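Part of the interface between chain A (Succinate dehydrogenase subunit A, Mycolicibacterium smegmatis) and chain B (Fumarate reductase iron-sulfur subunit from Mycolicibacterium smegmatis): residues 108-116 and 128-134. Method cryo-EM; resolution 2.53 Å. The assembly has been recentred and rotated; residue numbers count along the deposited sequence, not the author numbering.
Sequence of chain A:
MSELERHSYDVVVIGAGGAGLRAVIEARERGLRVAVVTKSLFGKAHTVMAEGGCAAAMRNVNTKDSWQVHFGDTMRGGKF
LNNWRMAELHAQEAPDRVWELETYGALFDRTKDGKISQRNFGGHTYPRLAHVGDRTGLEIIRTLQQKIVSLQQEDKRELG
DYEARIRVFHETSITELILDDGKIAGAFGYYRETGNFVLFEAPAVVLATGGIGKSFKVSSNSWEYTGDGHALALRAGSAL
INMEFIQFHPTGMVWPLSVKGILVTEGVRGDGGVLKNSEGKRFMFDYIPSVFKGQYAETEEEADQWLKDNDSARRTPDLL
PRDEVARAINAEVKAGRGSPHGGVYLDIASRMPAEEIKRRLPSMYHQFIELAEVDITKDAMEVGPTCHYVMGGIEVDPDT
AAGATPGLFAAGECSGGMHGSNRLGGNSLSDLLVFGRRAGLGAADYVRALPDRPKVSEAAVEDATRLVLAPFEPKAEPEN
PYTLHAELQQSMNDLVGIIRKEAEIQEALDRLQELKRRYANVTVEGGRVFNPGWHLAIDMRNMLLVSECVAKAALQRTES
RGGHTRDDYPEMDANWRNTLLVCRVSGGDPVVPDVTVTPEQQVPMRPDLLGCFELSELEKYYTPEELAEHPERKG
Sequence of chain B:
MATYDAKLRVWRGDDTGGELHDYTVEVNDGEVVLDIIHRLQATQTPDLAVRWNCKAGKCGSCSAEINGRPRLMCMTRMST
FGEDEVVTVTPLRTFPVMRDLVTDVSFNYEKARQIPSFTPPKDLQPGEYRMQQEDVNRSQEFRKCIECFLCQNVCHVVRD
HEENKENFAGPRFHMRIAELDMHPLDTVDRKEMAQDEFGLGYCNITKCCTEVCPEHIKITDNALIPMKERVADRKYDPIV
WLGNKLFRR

Chain A, residues 108-116: FDRTKDGKI
Chain B (128-134) EYRMQQE

A tight turn of chain A packs against an extended segment of chain B, the two segments running in opposite directions, with Arg A110 beside Gln B133 (CA to CA 5.3 Å) and Gly A114 beside Met B131 (CA to CA 4.7 Å). Thr A111 to Gly A114 form a type I turn, closed by the hydrogen bond from Gly A114 N to Thr A111 O (3.2 Å); just beyond it, Thr A111 N donates to Lys A115 O (2.9 Å). Thr A111, chi1 p, points away from chain B, and its OG1 accepts Lys A115 N (3.2 Å). Gly A114 sits at phi/psi 89/19, where a CB would jam against the preceding carbonyl and lie 3.3 Å from Gln B132 NE2.

Arg A110 points toward chain B and folds back through m, m, m (chi4 175°), so that NE donates to Met B131 O (3.0 Å) while NH2 donates to Gly A114 O (2.7 Å). That same Gly A114 O accepts Met B131 N (3.1 Å). Met B131 (m, t, m) lays CE over one guanidinium face, 3.8 Å from Arg A110 NH1. Gln B133 (t, p, chi3 46°) curls its end inward, and OE1 accepts Arg A110 N (3.0 Å). Arg B130 (m, m, t, chi4 -98°) turns its guanidinium back so that NH1 donates to Tyr B129 O (2.5 Å, very short), and Lys A115 (m, t, t, t) brings CE over one face of that group, 3.7 Å from Arg B130 NH2; the like charges Lys A115 NZ and Arg B130 NH2 are 3.8 Å apart.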

# COMPACT_ATOMS: atom_id res chain seq x y z
N PHE A 108 -1.91 -12.47 9.63
CA PHE A 108 -1.03 -11.77 10.54
C PHE A 108 0.29 -12.53 10.69
O PHE A 108 0.47 -13.62 10.16
CB PHE A 108 -1.69 -11.60 11.91
CG PHE A 108 -2.90 -10.72 11.91
CD1 PHE A 108 -2.78 -9.36 12.09
CD2 PHE A 108 -4.16 -11.26 11.73
CE1 PHE A 108 -3.90 -8.55 12.09
CE2 PHE A 108 -5.28 -10.46 11.73
CZ PHE A 108 -5.15 -9.10 11.91
N ASP A 109 1.21 -11.93 11.43
CA ASP A 109 2.40 -12.65 11.84
C ASP A 109 2.03 -13.71 12.88
O ASP A 109 1.04 -13.56 13.61
CB ASP A 109 3.45 -11.69 12.42
CG ASP A 109 4.11 -10.86 11.35
OD1 ASP A 109 4.57 -9.74 11.67
OD2 ASP A 109 4.18 -11.31 10.19
N ARG A 110 2.81 -14.78 12.93
CA ARG A 110 2.47 -15.94 13.73
C ARG A 110 3.46 -16.13 14.86
O ARG A 110 4.61 -15.69 14.79
CB ARG A 110 2.41 -17.21 12.87
CG ARG A 110 1.79 -17.02 11.50
CD ARG A 110 0.36 -16.52 11.59
NE ARG A 110 -0.52 -17.44 12.31
CZ ARG A 110 -1.79 -17.19 12.59
NH1 ARG A 110 -2.33 -16.04 12.22
NH2 ARG A 110 -2.52 -18.07 13.24
N THR A 111 3.00 -16.80 15.92
CA THR A 111 3.86 -17.23 17.01
C THR A 111 4.35 -18.65 16.74
O THR A 111 4.06 -19.26 15.71
CB THR A 111 3.13 -17.14 18.34
OG1 THR A 111 2.10 -18.14 18.39
CG2 THR A 111 2.51 -15.78 18.52
N LYS A 112 5.11 -19.20 17.69
CA LYS A 112 5.60 -20.57 17.56
C LYS A 112 4.47 -21.58 17.65
O LYS A 112 4.55 -22.65 17.03
CB LYS A 112 6.65 -20.86 18.63
CG LYS A 112 7.90 -19.97 18.59
CD LYS A 112 8.81 -20.26 17.40
CE LYS A 112 8.53 -19.36 16.20
NZ LYS A 112 9.50 -19.59 15.10
N ASP A 113 3.41 -21.28 18.40
CA ASP A 113 2.26 -22.16 18.50
C ASP A 113 1.33 -22.06 17.30
O ASP A 113 0.38 -22.85 17.21
CB ASP A 113 1.46 -21.86 19.77
CG ASP A 113 2.33 -21.76 21.00
OD1 ASP A 113 3.24 -22.60 21.16
OD2 ASP A 113 2.10 -20.84 21.80
N GLY A 114 1.56 -21.12 16.40
CA GLY A 114 0.67 -20.91 15.28
C GLY A 114 -0.46 -19.95 15.53
O GLY A 114 -1.45 -19.98 14.79
N LYS A 115 -0.36 -19.11 16.55
CA LYS A 115 -1.37 -18.11 16.86
C LYS A 115 -0.95 -16.76 16.28
O LYS A 115 0.09 -16.63 15.64
CB LYS A 115 -1.59 -18.02 18.37
CG LYS A 115 -1.83 -19.35 19.04
CD LYS A 115 -2.37 -19.17 20.44
CE LYS A 115 -2.64 -20.50 21.10
NZ LYS A 115 -3.65 -20.39 22.18
N ILE A 116 -1.78 -15.76 16.52
CA ILE A 116 -1.49 -14.41 16.04
C ILE A 116 -0.45 -13.77 16.95
O ILE A 116 -0.57 -13.81 18.18
CB ILE A 116 -2.78 -13.57 15.98
CG1 ILE A 116 -3.75 -14.15 14.96
CG2 ILE A 116 -2.46 -12.14 15.63
CD1 ILE A 116 -5.03 -13.37 14.82
N GLU B 128 -9.80 -20.66 16.44
CA GLU B 128 -9.11 -21.94 16.39
C GLU B 128 -8.20 -22.08 15.17
O GLU B 128 -7.71 -23.18 14.91
CB GLU B 128 -10.12 -23.08 16.43
N TYR B 129 -7.96 -21.00 14.44
CA TYR B 129 -7.04 -21.06 13.31
C TYR B 129 -5.60 -21.22 13.79
O TYR B 129 -5.20 -20.60 14.78
CB TYR B 129 -7.16 -19.80 12.45
CG TYR B 129 -8.37 -19.75 11.55
CD1 TYR B 129 -9.63 -20.09 12.02
CD2 TYR B 129 -8.26 -19.33 10.23
CE1 TYR B 129 -10.74 -20.04 11.20
CE2 TYR B 129 -9.36 -19.27 9.40
CZ TYR B 129 -10.59 -19.63 9.89
OH TYR B 129 -11.69 -19.57 9.07
N ARG B 130 -4.84 -22.06 13.10
CA ARG B 130 -3.43 -22.27 13.42
C ARG B 130 -2.63 -22.27 12.13
O ARG B 130 -2.87 -23.10 11.25
CB ARG B 130 -3.21 -23.59 14.18
CG ARG B 130 -3.89 -23.66 15.52
CD ARG B 130 -3.24 -22.73 16.53
NE ARG B 130 -4.01 -22.71 17.77
CZ ARG B 130 -4.89 -21.76 18.09
NH1 ARG B 130 -5.11 -20.76 17.25
NH2 ARG B 130 -5.55 -21.82 19.23
N MET B 131 -1.68 -21.34 12.02
CA MET B 131 -0.79 -21.27 10.87
C MET B 131 0.62 -20.96 11.34
O MET B 131 0.81 -20.12 12.22
CB MET B 131 -1.25 -20.21 9.87
CG MET B 131 -2.66 -20.41 9.33
SD MET B 131 -3.17 -19.11 8.20
CE MET B 131 -3.85 -17.93 9.35
N GLN B 132 1.59 -21.65 10.76
CA GLN B 132 2.99 -21.36 11.02
C GLN B 132 3.48 -20.25 10.09
O GLN B 132 2.93 -20.03 9.00
CB GLN B 132 3.84 -22.61 10.86
CG GLN B 132 3.44 -23.76 11.78
CD GLN B 132 3.71 -23.45 13.24
OE1 GLN B 132 4.70 -22.80 13.58
NE2 GLN B 132 2.82 -23.91 14.11
N GLN B 133 4.52 -19.55 10.53
CA GLN B 133 5.01 -18.39 9.78
C GLN B 133 5.54 -18.78 8.41
O GLN B 133 5.28 -18.09 7.41
CB GLN B 133 6.10 -17.67 10.59
CG GLN B 133 6.63 -16.42 9.93
CD GLN B 133 5.60 -15.31 9.88
OE1 GLN B 133 4.92 -15.03 10.86
NE2 GLN B 133 5.49 -14.66 8.73
N GLU B 134 6.30 -19.88 8.33
CA GLU B 134 6.84 -20.32 7.06
C GLU B 134 5.74 -20.76 6.09
O GLU B 134 5.97 -20.76 4.88
CB GLU B 134 7.84 -21.46 7.27
CG GLU B 134 7.23 -22.75 7.77
CD GLU B 134 7.30 -22.88 9.28
OE1 GLU B 134 7.40 -21.84 9.96
OE2 GLU B 134 7.25 -24.02 9.78